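PDB 2OG5: putative oxygenase from Streptomyces coelicolor, which catalyses the iron(II)- and 2-oxoglutarate-dependent 3-hydroxylation of L-asparagine, supplying (2S,3S)-3-hydroxyasparagine for assembly of the calcium-dependent lipopeptide antibiotic. Local coordinates for residues A[145-149]-A[181-185]; A[189-195]-A[328-334]; A[184-188]-A[338-342]. One frame throughout, in Å; residues are numbered along the deposited sequence.

Interaction 1 of 3, residues A[145-149]-A[181-185]; sequences AFLPE and ENAFH. With NA (sodium ion), chain B.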
ATOM      1  N   ALA A 145      -8.840   5.984  -4.230  1.00 17.70           N
ATOM      2  CA  ALA A 145      -9.427   5.267  -3.099  1.00 17.68           C
ATOM      3  C   ALA A 145     -10.787   4.731  -3.491  1.00 17.83           C
ATOM      4  O   ALA A 145     -11.291   5.043  -4.559  1.00 18.06           O
ATOM      5  CB  ALA A 145      -9.519   6.145  -1.874  1.00 18.62           C
ATOM      6  N   PHE A 146     -11.350   3.895  -2.621  1.00 17.66           N
ATOM      7  CA  PHE A 146     -12.579   3.167  -2.921  1.00 18.18           C
ATOM      8  C   PHE A 146     -13.641   3.596  -1.934  1.00 17.56           C
ATOM      9  O   PHE A 146     -13.406   3.576  -0.738  1.00 18.15           O
ATOM     10  CB  PHE A 146     -12.327   1.658  -2.819  1.00 18.71           C
ATOM     11  CG  PHE A 146     -11.228   1.196  -3.724  1.00 19.48           C
ATOM     12  CD1 PHE A 146     -11.506   0.765  -5.004  1.00 19.65           C
ATOM     13  CD2 PHE A 146      -9.898   1.272  -3.314  1.00 20.00           C
ATOM     14  CE1 PHE A 146     -10.484   0.376  -5.863  1.00 20.78           C
ATOM     15  CE2 PHE A 146      -8.869   0.885  -4.171  1.00 21.11           C
ATOM     16  CZ  PHE A 146      -9.165   0.442  -5.441  1.00 20.53           C
ATOM     17  N   LEU A 147     -14.808   3.985  -2.445  1.00 18.03           N
ATOM     18  CA  LEU A 147     -15.847   4.560  -1.584  1.00 18.39           C
ATOM     19  C   LEU A 147     -16.201   3.663  -0.377  1.00 18.45           C
ATOM     20  O   LEU A 147     -16.359   4.160   0.754  1.00 18.99           O
ATOM     21  CB  LEU A 147     -17.079   4.897  -2.423  1.00 18.44           C
ATOM     22  CG  LEU A 147     -18.210   5.604  -1.672  1.00 18.76           C
ATOM     23  CD1 LEU A 147     -17.705   6.871  -0.971  1.00 21.01           C
ATOM     24  CD2 LEU A 147     -19.381   5.929  -2.590  1.00 19.18           C
ATOM     25  N   PRO A 148     -16.334   2.341  -0.588  1.00 18.91           N
ATOM     26  CA  PRO A 148     -16.671   1.471   0.551  1.00 19.24           C
ATOM     27  C   PRO A 148     -15.574   1.166   1.573  1.00 19.63           C
ATOM     28  O   PRO A 148     -15.836   0.454   2.557  1.00 19.58           O
ATOM     29  CB  PRO A 148     -17.093   0.159  -0.130  1.00 19.18           C
ATOM     30  CG  PRO A 148     -17.380   0.516  -1.512  1.00 19.73           C
ATOM     31  CD  PRO A 148     -16.376   1.578  -1.841  1.00 19.13           C
ATOM     32  N   GLU A 149     -14.365   1.685   1.359  1.00 20.40           N
ATOM     33  CA  GLU A 149     -13.238   1.421   2.254  1.00 21.01           C
ATOM     34  C   GLU A 149     -12.665   2.749   2.772  1.00 20.16           C
ATOM     35  O   GLU A 149     -12.201   3.585   1.989  1.00 19.64           O
ATOM     36  CB  GLU A 149     -12.177   0.621   1.497  1.00 21.67           C
ATOM     37  CG  GLU A 149     -10.841   0.454   2.192  1.00 23.18           C
ATOM     38  CD  GLU A 149      -9.792  -0.196   1.302  1.00 25.49           C
ATOM     39  OE1 GLU A 149      -9.613   0.243   0.139  1.00 27.58           O
ATOM     40  OE2 GLU A 149      -9.132  -1.147   1.787  1.00 32.26           O
ATOM     41  N   GLU A 181      -3.435  -6.033  -2.093  1.00 19.64           N
ATOM     42  CA  GLU A 181      -4.452  -5.085  -1.654  1.00 20.31           C
ATOM     43  C   GLU A 181      -5.654  -5.130  -2.593  1.00 19.87           C
ATOM     44  O   GLU A 181      -5.502  -4.999  -3.802  1.00 18.66           O
ATOM     45  CB  GLU A 181      -3.875  -3.670  -1.622  1.00 20.99           C
ATOM     46  CG  GLU A 181      -4.734  -2.679  -0.863  1.00 22.47           C
ATOM     47  CD  GLU A 181      -4.786  -2.964   0.611  1.00 29.00           C
ATOM     48  OE1 GLU A 181      -3.856  -3.619   1.127  1.00 31.40           O
ATOM     49  OE2 GLU A 181      -5.775  -2.565   1.272  1.00 34.53           O
ATOM     50  N   ASN A 182      -6.837  -5.312  -2.013  1.00 20.38           N
ATOM     51  CA  ASN A 182      -8.103  -5.319  -2.735  1.00 20.96           C
ATOM     52  C   ASN A 182      -8.038  -6.252  -3.938  1.00 20.56           C
ATOM     53  O   ASN A 182      -8.434  -5.892  -5.046  1.00 21.31           O
ATOM     54  CB  ASN A 182      -8.527  -3.890  -3.151  1.00 21.95           C
ATOM     55  CG  ASN A 182      -8.747  -2.966  -1.948  1.00 25.75           C
ATOM     56  OD1 ASN A 182      -8.707  -1.729  -2.071  1.00 31.48           O
ATOM     57  ND2 ASN A 182      -8.970  -3.557  -0.780  1.00 28.93           N
ATOM     58  N   ALA A 183      -7.556  -7.474  -3.691  1.00 20.73           N
ATOM     59  CA  ALA A 183      -7.318  -8.464  -4.739  1.00 20.98           C
ATOM     60  C   ALA A 183      -8.551  -8.722  -5.606  1.00 21.44           C
ATOM     61  O   ALA A 183      -8.428  -8.967  -6.806  1.00 22.14           O
ATOM     62  CB  ALA A 183      -6.814  -9.790  -4.126  1.00 20.96           C
ATOM     63  N   PHE A 184      -9.735  -8.654  -5.005  1.00 21.32           N
ATOM     64  CA  PHE A 184     -10.990  -8.879  -5.728  1.00 21.46           C
ATOM     65  C   PHE A 184     -11.271  -7.854  -6.822  1.00 21.77           C
ATOM     66  O   PHE A 184     -12.061  -8.126  -7.722  1.00 22.59           O
ATOM     67  CB  PHE A 184     -12.167  -8.853  -4.744  1.00 22.34           C
ATOM     68  CG  PHE A 184     -12.549  -7.461  -4.283  1.00 23.58           C
ATOM     69  CD1 PHE A 184     -13.604  -6.784  -4.880  1.00 24.62           C
ATOM     70  CD2 PHE A 184     -11.857  -6.829  -3.255  1.00 24.73           C
ATOM     71  CE1 PHE A 184     -13.949  -5.492  -4.455  1.00 24.98           C
ATOM     72  CE2 PHE A 184     -12.207  -5.546  -2.832  1.00 24.90           C
ATOM     73  CZ  PHE A 184     -13.251  -4.887  -3.434  1.00 24.74           C
ATOM     74  N   HIS A 185     -10.682  -6.665  -6.718  1.00 20.97           N
ATOM     75  CA  HIS A 185     -11.135  -5.521  -7.520  1.00 21.01           C
ATOM     76  C   HIS A 185     -10.359  -5.381  -8.828  1.00 21.17           C
ATOM     77  O   HIS A 185      -9.128  -5.457  -8.842  1.00 20.08           O
ATOM     78  CB  HIS A 185     -11.005  -4.256  -6.676  1.00 21.05           C
ATOM     79  CG  HIS A 185     -11.855  -3.115  -7.140  1.00 21.05           C
ATOM     80  ND1 HIS A 185     -11.654  -2.477  -8.345  1.00 21.37           N
ATOM     81  CD2 HIS A 185     -12.874  -2.462  -6.533  1.00 23.24           C
ATOM     82  CE1 HIS A 185     -12.533  -1.497  -8.474  1.00 22.75           C
ATOM     83  NE2 HIS A 185     -13.281  -1.461  -7.385  1.00 23.60           N
TER
HETATM   84 NA    NA B 401      -3.097  -4.422   2.799  1.00 21.57          NA
HETATM   85  O   HOH W   1      -7.912  -3.282   2.199  1.00 61.83           O
HETATM   86  O   HOH W   2      -4.929  -4.123   3.417  1.00 34.03           O
HETATM   87  O   HOH W   3      -2.762  -4.235   4.801  1.00 38.42           O
HETATM   88  O   HOH W   4      -2.337  -2.094   3.492  1.00 30.98           O
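Phe146 thrusts the edge of its ring over the face of the His185 imidazole, an edge-to-face pair with centroids 4.8 Å apart and planes 61° to each other. The touching edge is CD1-CE1, and Phe146 CE1 stands above the middle of the imidazole, 3.7 Å from His185 NE2. With CG of His185 anti to its backbone N (chi1 -159°), the imidazole swings out of the Asn182-His185 type I turn to meet this edge. On its other side the Phe146 ring meets the Asn182 amide obliquely, the two planes almost perpendicular. Beyond the amide comes Glu149, whose extended chain brings its carboxylate up to both Asn182 and Glu181. These three residues bind the substrate L-asparagine. The carboxylate planes of Glu149 and Glu181 are nearly parallel (19° apart), with OE2 of Glu149 3.7 Å from OE2 of Glu181. A water sits between them at distances too short to be relied on, and Arg329 forms long, weak ion pairs with both. Glu181 turns its other oxygen, OE1, to the sodium ion at 2.0 Å; His179, His311 and waters share the ion. This is the two-histidine, one-carboxylate triad that holds iron(II) in the working enzyme. Phe146 ends strand 142-146, which pairs with strands 349-350 and 326-333, and Phe331 from the latter touches Phe146, Glu149 and Glu181. The partner segment follows strand 176-179 of the other sheet, so the contact joins the end of a strand of the larger sheet to a loop leaving the smaller one.

Interaction 2 of 3, residues A[189-195]-A[328-334]; sequences PDFVMLL and QRTFVLT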
ATOM      1  N   PRO A 189      -5.319  -1.268  -6.278  1.00 18.63           N
ATOM      2  CA  PRO A 189      -4.145  -0.412  -6.351  1.00 18.53           C
ATOM      3  C   PRO A 189      -3.009  -1.037  -7.144  1.00 18.26           C
ATOM      4  O   PRO A 189      -2.770  -2.244  -7.041  1.00 18.68           O
ATOM      5  CB  PRO A 189      -3.759  -0.253  -4.877  1.00 18.92           C
ATOM      6  CG  PRO A 189      -5.046  -0.390  -4.161  1.00 19.18           C
ATOM      7  CD  PRO A 189      -5.787  -1.449  -4.896  1.00 18.74           C
ATOM      8  N   ASP A 190      -2.289  -0.218  -7.899  1.00 17.65           N
ATOM      9  CA  ASP A 190      -1.059  -0.653  -8.560  1.00 17.84           C
ATOM     10  C   ASP A 190       0.121  -0.572  -7.607  1.00 18.28           C
ATOM     11  O   ASP A 190       0.948  -1.487  -7.575  1.00 17.62           O
ATOM     12  CB  ASP A 190      -0.855   0.157  -9.824  1.00 18.42           C
ATOM     13  CG  ASP A 190      -1.992  -0.058 -10.808  1.00 19.23           C
ATOM     14  OD1 ASP A 190      -2.171  -1.202 -11.270  1.00 20.83           O
ATOM     15  OD2 ASP A 190      -2.757   0.897 -11.074  1.00 22.39           O
ATOM     16  N   PHE A 191       0.189   0.500  -6.817  1.00 17.92           N
ATOM     17  CA  PHE A 191       1.134   0.595  -5.694  1.00 17.69           C
ATOM     18  C   PHE A 191       0.384   0.893  -4.411  1.00 17.90           C
ATOM     19  O   PHE A 191      -0.621   1.619  -4.429  1.00 17.75           O
ATOM     20  CB  PHE A 191       2.201   1.675  -5.909  1.00 18.21           C
ATOM     21  CG  PHE A 191       3.009   1.488  -7.154  1.00 18.30           C
ATOM     22  CD1 PHE A 191       4.068   0.588  -7.194  1.00 17.69           C
ATOM     23  CD2 PHE A 191       2.734   2.231  -8.285  1.00 20.23           C
ATOM     24  CE1 PHE A 191       4.799   0.413  -8.346  1.00 19.41           C
ATOM     25  CE2 PHE A 191       3.480   2.065  -9.443  1.00 21.15           C
ATOM     26  CZ  PHE A 191       4.503   1.141  -9.472  1.00 19.83           C
ATOM     27  N   VAL A 192       0.899   0.366  -3.299  1.00 17.89           N
ATOM     28  CA  VAL A 192       0.438   0.727  -1.964  1.00 17.77           C
ATOM     29  C   VAL A 192       1.597   1.404  -1.245  1.00 18.04           C
ATOM     30  O   VAL A 192       2.693   0.837  -1.166  1.00 17.98           O
ATOM     31  CB  VAL A 192       0.011  -0.509  -1.162  1.00 18.18           C
ATOM     32  CG1 VAL A 192      -0.429  -0.117   0.261  1.00 19.02           C
ATOM     33  CG2 VAL A 192      -1.119  -1.245  -1.891  1.00 19.31           C
ATOM     34  N   MET A 193       1.360   2.630  -0.779  1.00 18.11           N
ATOM     35  CA  MET A 193       2.371   3.423  -0.081  1.00 18.29           C
ATOM     36  C   MET A 193       2.027   3.528   1.386  1.00 18.18           C
ATOM     37  O   MET A 193       0.887   3.847   1.732  1.00 18.15           O
ATOM     38  CB  MET A 193       2.452   4.826  -0.682  1.00 18.52           C
ATOM     39  CG  MET A 193       2.759   4.805  -2.162  1.00 19.11           C
ATOM     40  SD  MET A 193       3.196   6.428  -2.812  1.00 20.75           S
ATOM     41  CE  MET A 193       1.671   7.287  -2.531  1.00 19.56           C
ATOM     42  N   LEU A 194       3.020   3.261   2.240  1.00 18.59           N
ATOM     43  CA  LEU A 194       2.865   3.327   3.680  1.00 18.50           C
ATOM     44  C   LEU A 194       3.924   4.263   4.256  1.00 18.40           C
ATOM     45  O   LEU A 194       5.123   3.952   4.198  1.00 18.45           O
ATOM     46  CB  LEU A 194       3.053   1.939   4.271  1.00 18.68           C
ATOM     47  CG  LEU A 194       2.001   0.900   3.887  1.00 19.73           C
ATOM     48  CD1 LEU A 194       2.464  -0.500   4.295  1.00 22.59           C
ATOM     49  CD2 LEU A 194       0.679   1.260   4.536  1.00 22.25           C
ATOM     50  N   LEU A 195       3.482   5.407   4.775  1.00 18.17           N
ATOM     51  CA  LEU A 195       4.377   6.383   5.403  1.00 18.19           C
ATOM     52  C   LEU A 195       4.298   6.220   6.914  1.00 18.49           C
ATOM     53  O   LEU A 195       3.215   6.302   7.495  1.00 18.04           O
ATOM     54  CB  LEU A 195       3.980   7.810   5.016  1.00 18.33           C
ATOM     55  CG  LEU A 195       4.759   8.970   5.640  1.00 18.61           C
ATOM     56  CD1 LEU A 195       6.229   8.958   5.193  1.00 21.16           C
ATOM     57  CD2 LEU A 195       4.076  10.292   5.313  1.00 19.64           C
ATOM     58  N   GLN A 328       0.380   6.154   7.661  1.00 19.28           N
ATOM     59  CA  GLN A 328      -0.647   6.636   6.743  1.00 18.98           C
ATOM     60  C   GLN A 328      -0.427   6.000   5.372  1.00 19.01           C
ATOM     61  O   GLN A 328       0.708   5.781   4.942  1.00 19.49           O
ATOM     62  CB  GLN A 328      -0.682   8.160   6.697  1.00 19.24           C
ATOM     63  CG  GLN A 328      -1.240   8.706   8.008  1.00 19.44           C
ATOM     64  CD  GLN A 328      -1.438  10.201   8.048  1.00 19.83           C
ATOM     65  OE1 GLN A 328      -0.648  10.974   7.487  1.00 20.18           O
ATOM     66  NE2 GLN A 328      -2.484  10.625   8.754  1.00 20.62           N
ATOM     67  N   ARG A 329      -1.539   5.663   4.726  1.00 18.77           N
ATOM     68  CA  ARG A 329      -1.535   4.870   3.523  1.00 18.87           C
ATOM     69  C   ARG A 329      -2.245   5.595   2.391  1.00 18.42           C
ATOM     70  O   ARG A 329      -3.327   6.152   2.567  1.00 18.38           O
ATOM     71  CB  ARG A 329      -2.245   3.542   3.782  1.00 19.37           C
ATOM     72  CG  ARG A 329      -2.189   2.592   2.597  1.00 20.08           C
ATOM     73  CD  ARG A 329      -2.879   1.309   2.909  1.00 21.88           C
ATOM     74  NE  ARG A 329      -4.304   1.514   3.097  1.00 23.49           N
ATOM     75  CZ  ARG A 329      -5.138   0.594   3.563  1.00 25.70           C
ATOM     76  NH1 ARG A 329      -4.696  -0.603   3.907  1.00 27.76           N
ATOM     77  NH2 ARG A 329      -6.421   0.892   3.708  1.00 26.09           N
ATOM     78  N   THR A 330      -1.632   5.544   1.209  1.00 17.95           N
ATOM     79  CA  THR A 330      -2.250   6.014  -0.020  1.00 17.71           C
ATOM     80  C   THR A 330      -2.016   5.006  -1.138  1.00 17.68           C
ATOM     81  O   THR A 330      -0.922   4.457  -1.275  1.00 18.15           O
ATOM     82  CB  THR A 330      -1.691   7.373  -0.428  1.00 17.73           C
ATOM     83  OG1 THR A 330      -2.094   8.320   0.555  1.00 17.71           O
ATOM     84  CG2 THR A 330      -2.195   7.816  -1.792  1.00 18.38           C
ATOM     85  N   PHE A 331      -3.079   4.753  -1.899  1.00 17.56           N
ATOM     86  CA  PHE A 331      -3.037   3.900  -3.083  1.00 17.83           C
ATOM     87  C   PHE A 331      -2.702   4.705  -4.326  1.00 18.14           C
ATOM     88  O   PHE A 331      -3.137   5.857  -4.470  1.00 17.39           O
ATOM     89  CB  PHE A 331      -4.385   3.232  -3.307  1.00 18.46           C
ATOM     90  CG  PHE A 331      -4.880   2.410  -2.142  1.00 19.26           C
ATOM     91  CD1 PHE A 331      -4.029   1.586  -1.433  1.00 18.79           C
ATOM     92  CD2 PHE A 331      -6.219   2.456  -1.770  1.00 19.66           C
ATOM     93  CE1 PHE A 331      -4.490   0.820  -0.384  1.00 19.50           C
ATOM     94  CE2 PHE A 331      -6.690   1.696  -0.711  1.00 19.65           C
ATOM     95  CZ  PHE A 331      -5.826   0.866  -0.028  1.00 19.73           C
ATOM     96  N   VAL A 332      -1.944   4.093  -5.235  1.00 18.02           N
ATOM     97  CA  VAL A 332      -1.620   4.688  -6.525  1.00 17.71           C
ATOM     98  C   VAL A 332      -2.166   3.848  -7.665  1.00 17.85           C
ATOM     99  O   VAL A 332      -2.016   2.623  -7.670  1.00 17.73           O
ATOM    100  CB  VAL A 332      -0.106   4.802  -6.701  1.00 17.42           C
ATOM    101  CG1 VAL A 332       0.237   5.516  -8.003  1.00 18.48           C
ATOM    102  CG2 VAL A 332       0.502   5.533  -5.501  1.00 18.73           C
ATOM    103  N   LEU A 333      -2.799   4.533  -8.615  1.00 17.36           N
ATOM    104  CA  LEU A 333      -3.232   3.965  -9.872  1.00 17.67           C
ATOM    105  C   LEU A 333      -2.285   4.468 -10.961  1.00 17.55           C
ATOM    106  O   LEU A 333      -2.111   5.671 -11.147  1.00 17.85           O
ATOM    107  CB  LEU A 333      -4.689   4.343 -10.167  1.00 17.97           C
ATOM    108  CG  LEU A 333      -5.688   3.775  -9.146  1.00 19.07           C
ATOM    109  CD1 LEU A 333      -7.078   4.432  -9.292  1.00 20.82           C
ATOM    110  CD2 LEU A 333      -5.800   2.266  -9.255  1.00 20.44           C
ATOM    111  N   THR A 334      -1.639   3.529 -11.648  1.00 17.92           N
ATOM    112  CA  THR A 334      -0.675   3.882 -12.686  1.00 19.02           C
ATOM    113  C   THR A 334      -1.323   4.472 -13.929  1.00 19.64           C
ATOM    114  O   THR A 334      -0.680   5.238 -14.631  1.00 20.74           O
ATOM    115  CB  THR A 334       0.161   2.672 -13.085  1.00 19.11           C
ATOM    116  OG1 THR A 334      -0.688   1.521 -13.205  1.00 22.87           O
ATOM    117  CG2 THR A 334       1.223   2.419 -12.025  1.00 20.34           C
TER
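The ring of Phe331 carries Pro189 on one face, where CG of Pro189 makes a CH-pi contact 3.7 Å from the ring centroid and 23° off its normal. The far end of the same ring, CZ, slips under one face of the Arg329 guanidinium, near its rim. Phe191, on the opposite side of the sheet, meets CG1 of Val332 at its ring edge, while its CE2 lies 3.4 Å from CG2 of Thr334. Beside it, the chain of Met193 bends at its last torsion (chi3 -64°), folding CE back to within 3.6 Å of Val332 CG2. The strands run antiparallel, 160° between their directions, with Val192 and Leu194 on the same face as Phe331 and Arg329. Their regular pairing breaks at the end in a classic beta bulge: Val332 O accepts from both Asp190 N (2.9 Å) and Phe191 N (3.2 Å). Next to the bulge, Thr334 N donates to Asp190 OD2 at 2.9 Å, reaching it from above the carboxylate plane, so this side chain closes the strand end. Arg329, which binds L-asparagine, packs its CG against CD2 of Leu194 at 3.7 Å; the chain bends at chi3, and Gln156 accepts a hydrogen bond from NH2. The pair forms the middle of the larger sheet: strand 301-305 flanks 191-196, strands 142-146 and 156-158 flank 326-333, and helix 128-140 covers the face bearing Met193, Gln328 and Thr330.

Interaction 3 of 3, residues A[184-188]-A[338-342]; sequences FHEHR and RSRAM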
ATOM      1  N   PHE A 184      -9.735  -8.654  -5.005  1.00 21.32           N
ATOM      2  CA  PHE A 184     -10.990  -8.879  -5.728  1.00 21.46           C
ATOM      3  C   PHE A 184     -11.271  -7.854  -6.822  1.00 21.77           C
ATOM      4  O   PHE A 184     -12.061  -8.126  -7.722  1.00 22.59           O
ATOM      5  CB  PHE A 184     -12.167  -8.853  -4.744  1.00 22.34           C
ATOM      6  CG  PHE A 184     -12.549  -7.461  -4.283  1.00 23.58           C
ATOM      7  CD1 PHE A 184     -13.604  -6.784  -4.880  1.00 24.62           C
ATOM      8  CD2 PHE A 184     -11.857  -6.829  -3.255  1.00 24.73           C
ATOM      9  CE1 PHE A 184     -13.949  -5.492  -4.455  1.00 24.98           C
ATOM     10  CE2 PHE A 184     -12.207  -5.546  -2.832  1.00 24.90           C
ATOM     11  CZ  PHE A 184     -13.251  -4.887  -3.434  1.00 24.74           C
ATOM     12  N   HIS A 185     -10.682  -6.665  -6.718  1.00 20.97           N
ATOM     13  CA  HIS A 185     -11.135  -5.521  -7.520  1.00 21.01           C
ATOM     14  C   HIS A 185     -10.359  -5.381  -8.828  1.00 21.17           C
ATOM     15  O   HIS A 185      -9.128  -5.457  -8.842  1.00 20.08           O
ATOM     16  CB  HIS A 185     -11.005  -4.256  -6.676  1.00 21.05           C
ATOM     17  CG  HIS A 185     -11.855  -3.115  -7.140  1.00 21.05           C
ATOM     18  ND1 HIS A 185     -11.654  -2.477  -8.345  1.00 21.37           N
ATOM     19  CD2 HIS A 185     -12.874  -2.462  -6.533  1.00 23.24           C
ATOM     20  CE1 HIS A 185     -12.533  -1.497  -8.474  1.00 22.75           C
ATOM     21  NE2 HIS A 185     -13.281  -1.461  -7.385  1.00 23.60           N
ATOM     22  N   GLU A 186     -11.097  -5.174  -9.917  1.00 22.26           N
ATOM     23  CA  GLU A 186     -10.519  -4.968 -11.250  1.00 22.97           C
ATOM     24  C   GLU A 186      -9.517  -3.819 -11.291  1.00 22.26           C
ATOM     25  O   GLU A 186      -8.537  -3.871 -12.033  1.00 22.92           O
ATOM     26  CB  GLU A 186     -11.646  -4.700 -12.260  1.00 23.47           C
ATOM     27  CG  GLU A 186     -11.187  -4.392 -13.682  1.00 25.21           C
ATOM     28  CD  GLU A 186     -12.327  -4.045 -14.635  1.00 27.83           C
ATOM     29  OE1 GLU A 186     -13.510  -3.992 -14.206  1.00 32.86           O
ATOM     30  OE2 GLU A 186     -12.015  -3.797 -15.823  1.00 35.11           O
ATOM     31  N   HIS A 187      -9.780  -2.777 -10.509  1.00 21.32           N
ATOM     32  CA  HIS A 187      -8.924  -1.593 -10.454  1.00 20.64           C
ATOM     33  C   HIS A 187      -8.265  -1.461  -9.100  1.00 20.25           C
ATOM     34  O   HIS A 187      -8.108  -0.363  -8.572  1.00 19.20           O
ATOM     35  CB  HIS A 187      -9.739  -0.344 -10.790  1.00 21.02           C
ATOM     36  CG  HIS A 187     -10.286  -0.364 -12.175  1.00 20.81           C
ATOM     37  ND1 HIS A 187      -9.475  -0.412 -13.283  1.00 22.46           N
ATOM     38  CD2 HIS A 187     -11.559  -0.343 -12.637  1.00 24.19           C
ATOM     39  CE1 HIS A 187     -10.222  -0.434 -14.371  1.00 24.79           C
ATOM     40  NE2 HIS A 187     -11.492  -0.396 -14.007  1.00 25.14           N
ATOM     41  N   ARG A 188      -7.847  -2.596  -8.555  1.00 18.88           N
ATOM     42  CA  ARG A 188      -7.101  -2.607  -7.306  1.00 19.44           C
ATOM     43  C   ARG A 188      -5.836  -1.749  -7.421  1.00 18.57           C
ATOM     44  O   ARG A 188      -5.339  -1.500  -8.517  1.00 19.40           O
ATOM     45  CB  ARG A 188      -6.755  -4.038  -6.927  1.00 19.35           C
ATOM     46  CG  ARG A 188      -5.837  -4.752  -7.893  1.00 20.55           C
ATOM     47  CD  ARG A 188      -5.811  -6.238  -7.570  1.00 21.38           C
ATOM     48  NE  ARG A 188      -5.170  -7.023  -8.618  1.00 21.70           N
ATOM     49  CZ  ARG A 188      -5.760  -7.418  -9.746  1.00 23.38           C
ATOM     50  NH1 ARG A 188      -7.023  -7.113 -10.010  1.00 23.62           N
ATOM     51  NH2 ARG A 188      -5.078  -8.137 -10.627  1.00 23.93           N
ATOM     52  N   ARG A 338      -8.202   4.379 -16.816  1.00 18.18           N
ATOM     53  CA  ARG A 338      -8.852   3.087 -17.001  1.00 19.22           C
ATOM     54  C   ARG A 338     -10.087   2.878 -16.124  1.00 18.90           C
ATOM     55  O   ARG A 338     -10.939   2.072 -16.475  1.00 19.50           O
ATOM     56  CB  ARG A 338      -7.861   1.951 -16.738  1.00 19.52           C
ATOM     57  CG  ARG A 338      -6.713   1.883 -17.707  1.00 22.19           C
ATOM     58  CD  ARG A 338      -5.847   0.673 -17.448  1.00 24.30           C
ATOM     59  NE  ARG A 338      -6.645  -0.542 -17.526  1.00 28.75           N
ATOM     60  CZ  ARG A 338      -6.768  -1.452 -16.558  1.00 31.35           C
ATOM     61  NH1 ARG A 338      -6.106  -1.347 -15.410  1.00 33.41           N
ATOM     62  NH2 ARG A 338      -7.559  -2.505 -16.761  1.00 32.66           N
ATOM     63  N   SER A 339     -10.163   3.586 -14.999  1.00 18.47           N
ATOM     64  CA  SER A 339     -11.256   3.448 -14.041  1.00 18.61           C
ATOM     65  C   SER A 339     -12.286   4.570 -14.141  1.00 18.75           C
ATOM     66  O   SER A 339     -13.128   4.715 -13.251  1.00 18.23           O
ATOM     67  CB  SER A 339     -10.696   3.391 -12.614  1.00 18.74           C
ATOM     68  OG  SER A 339      -9.906   4.530 -12.309  1.00 18.96           O
ATOM     69  N   ARG A 340     -12.265   5.336 -15.224  1.00 18.64           N
ATOM     70  CA  ARG A 340     -13.174   6.488 -15.361  1.00 18.61           C
ATOM     71  C   ARG A 340     -14.652   6.130 -15.138  1.00 19.57           C
ATOM     72  O   ARG A 340     -15.380   6.907 -14.544  1.00 19.02           O
ATOM     73  CB  ARG A 340     -12.989   7.160 -16.729  1.00 19.31           C
ATOM     74  CG  ARG A 340     -13.894   8.372 -16.991  1.00 18.59           C
ATOM     75  CD  ARG A 340     -13.664   9.508 -16.035  1.00 18.82           C
ATOM     76  NE  ARG A 340     -14.586  10.621 -16.285  1.00 18.92           N
ATOM     77  CZ  ARG A 340     -15.831  10.706 -15.825  1.00 20.36           C
ATOM     78  NH1 ARG A 340     -16.345   9.760 -15.060  1.00 20.20           N
ATOM     79  NH2 ARG A 340     -16.570  11.764 -16.130  1.00 20.69           N
ATOM     80  N   ALA A 341     -15.075   4.963 -15.611  1.00 19.64           N
ATOM     81  CA  ALA A 341     -16.460   4.516 -15.442  1.00 19.73           C
ATOM     82  C   ALA A 341     -16.869   4.369 -13.975  1.00 20.38           C
ATOM     83  O   ALA A 341     -18.062   4.396 -13.657  1.00 20.35           O
ATOM     84  CB  ALA A 341     -16.680   3.200 -16.192  1.00 20.57           C
ATOM     85  N   MET A 342     -15.883   4.200 -13.096  1.00 20.23           N
ATOM     86  CA  MET A 342     -16.122   4.084 -11.654  1.00 20.81           C
ATOM     87  C   MET A 342     -15.873   5.377 -10.858  1.00 20.06           C
ATOM     88  O   MET A 342     -16.008   5.373  -9.630  1.00 19.86           O
ATOM     89  CB  MET A 342     -15.236   2.974 -11.074  1.00 21.20           C
ATOM     90  CG  MET A 342     -15.572   1.605 -11.607  1.00 22.99           C
ATOM     91  SD  MET A 342     -14.676   0.370 -10.681  1.00 27.11           S
ATOM     92  CE  MET A 342     -15.215  -1.120 -11.471  1.00 26.00           C
TER
HETATM   93  O   HOH W   5      -5.633  -3.028 -12.483  1.00 42.86           O
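His185 O is gripped by two donors of Arg188, NH1 at 2.9 Å and the backbone N at 3.1 Å, which reach it from opposite faces of the carbonyl plane. The backbone bond closes the type I turn from His185 to Arg188, and the guanidinium bond pins the arginine side chain back over it. Inside the turn His187 N donates to ND1 of His185 at 2.9 Å, lying almost exactly in the imidazole plane. That bond fixes the rotation of the ring and leaves its CE1-NE2 side directed at Met342. From the other segment Met342, extended beyond CG, runs alongside it in the opposite direction, placing SD 3.6 Å from His185 CE1. The same sulfur lies 3.7 Å from CD2 of His187, again near the ring plane, so one thioether serves two imidazoles through their edges. His187 itself is sandwiched: CG of its neighbour Glu186 covers one face, and CB of Ser339 lies over the other, a CH-pi contact 3.8 Å from the centroid. Because OG of Ser339 takes the position between its backbone N and carbonyl carbon (chi1 57°), the hydroxyl bonds to Leu336 O and Arg343 NE, while the methylene meets the ring. The ND1-CE1 side of His187 lies over one face of the Arg338 guanidinium, toward its margin, with planes 61° apart, while His187 CE1 meets Arg338 O obliquely at 3.3 Å. A water bound to Glu186 O makes a weak link to Arg338 NH1. No direct hydrogen bond crosses the interface. The His185 side chain is about 12 Å from the sodium ion (nearest atoms). The contact joins two loops of the jelly roll, a turn after the metal-binding strand packed against a 3-10 segment after strand 326-333.

From the N terminus, the chain leaves strand 142-146 and returns after the metal-binding strand 176-179, where interaction 1 closes a loop of 31 intervening residues. Interaction 3 opens on the same turn, sharing Phe184 and His185, and closes only at 338-342. Nested within that long loop, interaction 2 pairs strands 191-196 and 326-333 in the larger sheet. Interactions 1 and 2 follow in series and meet at the active site, where Phe331 and Arg329 approach Glu149 and Glu181. Leu333 links interaction 2 to 3. The loop 181-188, which runs from the smaller sheet to the larger, thus meets strand 142-146 and the C-terminal 3-10 segment.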